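Local atomic coordinates of venom allergen-like (VAL) 4 protein (PDB entry 4P27), a protein that binds lipids as a venom allergen-like member of the SCP/TAPS (CAP) family that lacks the prototypical CAP motifs. Residues I123-E128 / I136-A141; K38-K43 / T119-G124. All coordinates share one frame; numbering follows the deposited sequence.

Both contacts use the strand 122-130 of the mixed sheet in the CAP fold, and they share Ile123 and Gly124. Interaction 1 pairs it with the antiparallel strand 133-141; interaction 2 pairs it with the short parallel strand 40-41, so the three run side by side, with centres of the two contacts about 10 Å apart. A classic beta bulge ties them together: Glu121 and Glu122 both face Ala141, with Ala141 O 2.9 Å from Glu121 N and Ala141 N 2.9 Å from Glu122 O. Trp41 CH2 packs 3.3 Å from Cys125 N. The glycan lies beyond interaction 2, about 8 Å from the side chain of Glu121.

Interaction 1 (I123-E128 / I136-A141); sequences IGCGYE and IVCNYA
Cys125 and Cys138 face each other in a beta hairpin of the CAP sheet and are joined by a disulfide across a non-hydrogen-bonded antiparallel pair, their CA atoms only 4.1 Å apart. Each SG stands anti to its own carbonyl carbon, and the S-S torsion is 114°. Two hydrogen-bonded pairs alternate with this bridge: Gly124 with Asn139 and Gly126 with Val137. The straightest of the four bonds is Val137 N to Gly126 O, 2.8 Å, with 174° at the hydrogen. The tight part is the face bearing Ile123, Cys125, Cys138 and Tyr140, covered by helices 6-22 and 84-93: Ile11 touches both cysteines, and Trp91 touches Cys138 and Tyr140. Tyr140 OH is hydrogen-bonded to His15. The other face has glycines on one strand, and there Val137 and Asn139 pack on helix 43-54; Asn139 OD1 accepts a hydrogen bond from Gln76 NE2 and ND2 donates to Leu45 O. Toward the hairpin turn the contact is looser and partly exposed. Tyr127 touches Ile136 through CB, to CG1 at 3.8 Å, while its ring leads away to meet Tyr134. At the buried end, Ile123 and Tyr140 point the same way side by side, and Ile123 CD1 lies 3.6 Å from Tyr140 CE2.

Interaction 2 (K38-K43 / T119-G124); sequences KLKWNK and TTEEIG
Lys40 N donates to Glu121 O at 2.7 Å, the first of three backbone hydrogen bonds that weave the two segments together. Lys40 O then accepts from Ile123 N, and Ile123 O from Asn42 N; this last bond is more bent. Each of these oxygens also receives a CA-H...O contact, Glu122 CA lying 3.2 Å from Lys40 O. Lys40 with Glu122 and Trp41 with Ile123 thus form parallel bridges, by which strand 40-41 makes an outermost strand of the mixed sheet of the CAP fold, just ahead of helix 43-54. Asn42 is the N-cap of that helix, its OD1 accepting from Leu45 N.

Charged groups gather on the face bearing Lys40 and Glu122. The Lys40 chain bends at its last two torsions, and NZ reaches Glu121 OE2 at 3.4 Å in a salt bridge with a weak hydrogen bond; a second salt bridge, a long one, runs to Glu122 OE1. That same OE1 lies 3.5 Å from Asn42 ND2, amide and carboxylate planes standing 80° apart. The lysine is exposed to solvent, which would probably soften the pull of both carboxylates.

Apolar contacts on the opposite face involve Trp41 and Ile123. The indole, its CG anti to the backbone N (chi1 -173°), lies over Gly124, whose CA sits 4.0 Å from the centroid of the six-membered ring and 6° off its normal, a CH-pi contact. Trp41 CE3 also meets Ile123 CG2, and Gln8 and Ala46 touch the indole. Just before the strands, Leu39, which packs on His15 and Arg19 of helix 6-22, brings CD2 to within 3.8 Å of Thr120 CG2, the two side chains crossing obliquely; Thr120 OG1 is hydrogen-bonded to Pro142 O.

Interaction 1 (I123-E128 / I136-A141)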
loop_
_atom_site.group_PDB
_atom_site.type_symbol
_atom_site.label_atom_id
_atom_site.label_comp_id
_atom_site.label_asym_id
_atom_site.label_seq_id
_atom_site.Cartn_x
_atom_site.Cartn_y
_atom_site.Cartn_z
ATOM N N ILE A 123 -8.151 4.033 -1.418
ATOM C CA ILE A 123 -7.246 3.827 -0.285
ATOM C C ILE A 123 -7.796 4.592 0.943
ATOM O O ILE A 123 -8.307 5.692 0.814
ATOM C CB ILE A 123 -5.845 4.276 -0.663
ATOM C CG1 ILE A 123 -4.870 4.048 0.517
ATOM C CG2 ILE A 123 -5.853 5.756 -0.999
ATOM C CD1 ILE A 123 -3.420 4.404 0.174
ATOM N N GLY A 124 -7.704 4.047 2.129
ATOM C CA GLY A 124 -7.746 4.926 3.293
ATOM C C GLY A 124 -6.947 4.334 4.453
ATOM O O GLY A 124 -6.990 3.124 4.665
ATOM N N CYS A 125 -6.257 5.207 5.197
ATOM C CA CYS A 125 -5.239 4.875 6.134
ATOM C C CYS A 125 -5.547 5.570 7.456
ATOM O O CYS A 125 -6.177 6.656 7.482
ATOM C CB CYS A 125 -3.860 5.366 5.600
ATOM S SG CYS A 125 -3.463 4.530 4.005
ATOM N N GLY A 126 -5.044 4.970 8.537
ATOM C CA GLY A 126 -5.384 5.324 9.894
ATOM C C GLY A 126 -4.142 4.915 10.670
ATOM O O GLY A 126 -3.444 3.896 10.331
ATOM N N TYR A 127 -3.815 5.696 11.695
ATOM C CA TYR A 127 -2.651 5.339 12.506
ATOM C C TYR A 127 -2.799 5.780 13.968
ATOM O O TYR A 127 -3.602 6.638 14.238
ATOM C CB TYR A 127 -1.390 5.853 11.907
ATOM C CG TYR A 127 -1.304 7.328 11.815
ATOM C CD1 TYR A 127 -0.759 8.130 12.905
ATOM C CD2 TYR A 127 -1.763 7.990 10.653
ATOM C CE1 TYR A 127 -0.668 9.552 12.781
ATOM C CE2 TYR A 127 -1.704 9.375 10.532
ATOM C CZ TYR A 127 -1.173 10.172 11.583
ATOM O OH TYR A 127 -1.145 11.532 11.311
ATOM N N GLU A 128 -2.079 5.173 14.902
ATOM C CA GLU A 128 -2.286 5.558 16.276
ATOM C C GLU A 128 -0.949 5.477 16.897
ATOM O O GLU A 128 -0.135 4.596 16.561
ATOM C CB GLU A 128 -3.312 4.622 16.962
ATOM C CG GLU A 128 -3.441 4.755 18.473
ATOM C CD GLU A 128 -4.477 5.820 18.821
ATOM O OE1 GLU A 128 -4.635 6.721 18.001
ATOM O OE2 GLU A 128 -5.131 5.762 19.897
ATOM N N ILE A 136 0.506 1.870 11.989
ATOM C CA ILE A 136 -0.121 2.388 10.756
ATOM C C ILE A 136 -0.833 1.256 9.950
ATOM O O ILE A 136 -0.229 0.176 9.752
ATOM C CB ILE A 136 0.956 2.981 9.895
ATOM C CG1 ILE A 136 1.723 4.030 10.728
ATOM C CG2 ILE A 136 0.362 3.545 8.590
ATOM C CD1 ILE A 136 3.121 4.245 10.197
ATOM N N VAL A 137 -2.121 1.479 9.610
ATOM C CA VAL A 137 -2.974 0.540 8.875
ATOM C C VAL A 137 -3.366 1.298 7.613
ATOM O O VAL A 137 -3.912 2.381 7.753
ATOM C CB VAL A 137 -4.228 0.187 9.655
ATOM C CG1 VAL A 137 -5.149 -0.801 8.893
ATOM C CG2 VAL A 137 -3.820 -0.389 11.035
ATOM N N CYS A 138 -3.030 0.772 6.414
ATOM C CA CYS A 138 -3.651 1.236 5.128
ATOM C C CYS A 138 -4.508 0.140 4.602
ATOM O O CYS A 138 -4.054 -1.029 4.581
ATOM C CB CYS A 138 -2.620 1.579 4.058
ATOM S SG CYS A 138 -1.823 3.182 4.342
ATOM N N ASN A 139 -5.743 0.518 4.267
ATOM C CA ASN A 139 -6.708 -0.343 3.583
ATOM C C ASN A 139 -6.817 0.086 2.156
ATOM O O ASN A 139 -6.735 1.290 1.843
ATOM C CB ASN A 139 -8.091 -0.362 4.213
ATOM C CG ASN A 139 -8.081 -1.015 5.560
ATOM O OD1 ASN A 139 -7.370 -1.982 5.741
ATOM N ND2 ASN A 139 -8.854 -0.458 6.551
ATOM N N TYR A 140 -6.961 -0.917 1.282
ATOM C CA TYR A 140 -6.976 -0.705 -0.162
ATOM C C TYR A 140 -8.207 -1.530 -0.738
ATOM O O TYR A 140 -8.473 -2.619 -0.294
ATOM C CB TYR A 140 -5.732 -1.277 -0.790
ATOM C CG TYR A 140 -4.438 -0.721 -0.226
ATOM C CD1 TYR A 140 -3.846 -1.289 0.941
ATOM C CD2 TYR A 140 -3.796 0.407 -0.842
ATOM C CE1 TYR A 140 -2.645 -0.785 1.466
ATOM C CE2 TYR A 140 -2.564 0.906 -0.312
ATOM C CZ TYR A 140 -2.040 0.330 0.854
ATOM O OH TYR A 140 -0.863 0.794 1.391
ATOM N N ALA A 141 -8.904 -0.978 -1.735
ATOM C CA ALA A 141 -10.060 -1.638 -2.408
ATOM C C ALA A 141 -9.907 -1.432 -3.923
ATOM O O ALA A 141 -9.785 -0.309 -4.362
ATOM C CB ALA A 141 -11.362 -0.979 -1.947
#

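Interaction 2 (K38-K43 / T119-G124)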
loop_
_atom_site.group_PDB
_atom_site.type_symbol
_atom_site.label_atom_id
_atom_site.label_comp_id
_atom_site.label_asym_id
_atom_site.label_seq_id
_atom_site.Cartn_x
_atom_site.Cartn_y
_atom_site.Cartn_z
ATOM N N LYS A 38 -5.959 5.573 -10.872
ATOM C CA LYS A 38 -5.726 6.694 -9.923
ATOM C C LYS A 38 -6.358 6.363 -8.595
ATOM O O LYS A 38 -7.542 6.012 -8.565
ATOM C CB LYS A 38 -6.400 8.032 -10.344
ATOM C CG LYS A 38 -5.867 8.700 -11.592
ATOM C CD LYS A 38 -4.409 9.093 -11.471
ATOM C CE LYS A 38 -3.713 8.784 -12.781
ATOM N NZ LYS A 38 -2.944 9.994 -13.190
ATOM N N LEU A 39 -5.606 6.530 -7.501
ATOM C CA LEU A 39 -6.132 6.198 -6.185
ATOM C C LEU A 39 -7.053 7.297 -5.736
ATOM O O LEU A 39 -6.673 8.396 -5.842
ATOM C CB LEU A 39 -4.968 6.165 -5.186
ATOM C CG LEU A 39 -4.058 4.982 -5.264
ATOM C CD1 LEU A 39 -3.005 5.044 -4.121
ATOM C CD2 LEU A 39 -4.872 3.668 -5.222
ATOM N N LYS A 40 -8.195 6.999 -5.145
ATOM C CA LYS A 40 -8.996 8.006 -4.468
ATOM C C LYS A 40 -9.120 7.654 -3.000
ATOM O O LYS A 40 -9.294 6.501 -2.654
ATOM C CB LYS A 40 -10.409 8.014 -5.052
ATOM C CG LYS A 40 -10.409 8.623 -6.439
ATOM C CD LYS A 40 -11.608 8.172 -7.270
ATOM C CE LYS A 40 -12.712 7.531 -6.435
ATOM N NZ LYS A 40 -12.712 6.086 -6.793
ATOM N N TRP A 41 -9.020 8.651 -2.144
ATOM C CA TRP A 41 -9.127 8.430 -0.721
ATOM C C TRP A 41 -10.517 8.025 -0.377
ATOM O O TRP A 41 -11.413 8.500 -0.986
ATOM C CB TRP A 41 -8.839 9.745 -0.002
ATOM C CG TRP A 41 -8.756 9.558 1.476
ATOM C CD1 TRP A 41 -9.756 9.755 2.390
ATOM C CD2 TRP A 41 -7.615 9.100 2.206
ATOM N NE1 TRP A 41 -9.281 9.479 3.682
ATOM C CE2 TRP A 41 -7.966 9.094 3.584
ATOM C CE3 TRP A 41 -6.311 8.743 1.838
ATOM C CZ2 TRP A 41 -7.062 8.695 4.603
ATOM C CZ3 TRP A 41 -5.377 8.363 2.896
ATOM C CH2 TRP A 41 -5.778 8.366 4.226
ATOM N N ASN A 42 -10.730 7.189 0.623
ATOM C CA ASN A 42 -12.066 6.708 0.915
ATOM C C ASN A 42 -12.243 6.693 2.406
ATOM O O ASN A 42 -11.408 6.142 3.152
ATOM C CB ASN A 42 -12.291 5.315 0.427
ATOM C CG ASN A 42 -13.669 4.792 0.811
ATOM O OD1 ASN A 42 -13.917 4.224 1.874
ATOM N ND2 ASN A 42 -14.575 4.919 -0.124
ATOM N N LYS A 43 -13.290 7.348 2.881
ATOM C CA LYS A 43 -13.398 7.755 4.312
ATOM C C LYS A 43 -13.696 6.523 5.120
ATOM O O LYS A 43 -13.233 6.378 6.244
ATOM C CB LYS A 43 -14.585 8.727 4.481
ATOM C CG LYS A 43 -14.415 9.837 5.491
ATOM C CD LYS A 43 -14.467 11.197 4.799
ATOM C CE LYS A 43 -15.717 11.969 5.192
ATOM N NZ LYS A 43 -15.936 13.150 4.297
ATOM N N THR A 119 -5.253 -2.482 -10.227
ATOM C CA THR A 119 -6.748 -2.306 -10.149
ATOM C C THR A 119 -7.214 -1.616 -8.869
ATOM O O THR A 119 -8.375 -1.252 -8.734
ATOM C CB THR A 119 -7.509 -3.643 -10.149
ATOM O OG1 THR A 119 -6.907 -4.535 -9.225
ATOM C CG2 THR A 119 -7.424 -4.359 -11.600
ATOM N N THR A 120 -6.319 -1.448 -7.893
ATOM C CA THR A 120 -6.713 -0.750 -6.674
ATOM C C THR A 120 -7.148 0.698 -6.976
ATOM O O THR A 120 -6.433 1.453 -7.634
ATOM C CB THR A 120 -5.524 -0.751 -5.644
ATOM O OG1 THR A 120 -5.191 -2.106 -5.305
ATOM C CG2 THR A 120 -5.932 0.063 -4.411
ATOM N N GLU A 121 -8.251 1.126 -6.370
ATOM C CA GLU A 121 -8.904 2.354 -6.730
ATOM C C GLU A 121 -9.020 3.249 -5.505
ATOM O O GLU A 121 -8.941 4.476 -5.608
ATOM C CB GLU A 121 -10.320 1.995 -7.185
ATOM C CG GLU A 121 -11.088 3.249 -7.504
ATOM C CD GLU A 121 -11.768 3.156 -8.844
ATOM O OE1 GLU A 121 -12.060 2.028 -9.252
ATOM O OE2 GLU A 121 -11.984 4.197 -9.482
ATOM N N GLU A 122 -9.358 2.638 -4.382
ATOM C CA GLU A 122 -9.662 3.360 -3.145
ATOM C C GLU A 122 -8.575 3.019 -2.136
ATOM O O GLU A 122 -8.176 1.832 -1.975
ATOM C CB GLU A 122 -11.004 2.940 -2.566
ATOM C CG GLU A 122 -12.056 2.854 -3.633
ATOM C CD GLU A 122 -13.087 3.902 -3.487
ATOM O OE1 GLU A 122 -12.772 5.063 -3.137
ATOM O OE2 GLU A 122 -14.236 3.522 -3.699
ATOM N N ILE A 123 -8.151 4.033 -1.418
ATOM C CA ILE A 123 -7.246 3.827 -0.285
ATOM C C ILE A 123 -7.796 4.592 0.943
ATOM O O ILE A 123 -8.307 5.692 0.814
ATOM C CB ILE A 123 -5.845 4.276 -0.663
ATOM C CG1 ILE A 123 -4.870 4.048 0.517
ATOM C CG2 ILE A 123 -5.853 5.756 -0.999
ATOM C CD1 ILE A 123 -3.420 4.404 0.174
ATOM N N GLY A 124 -7.704 4.047 2.129
ATOM C CA GLY A 124 -7.746 4.926 3.293
ATOM C C GLY A 124 -6.947 4.334 4.453
ATOM O O GLY A 124 -6.990 3.124 4.665
#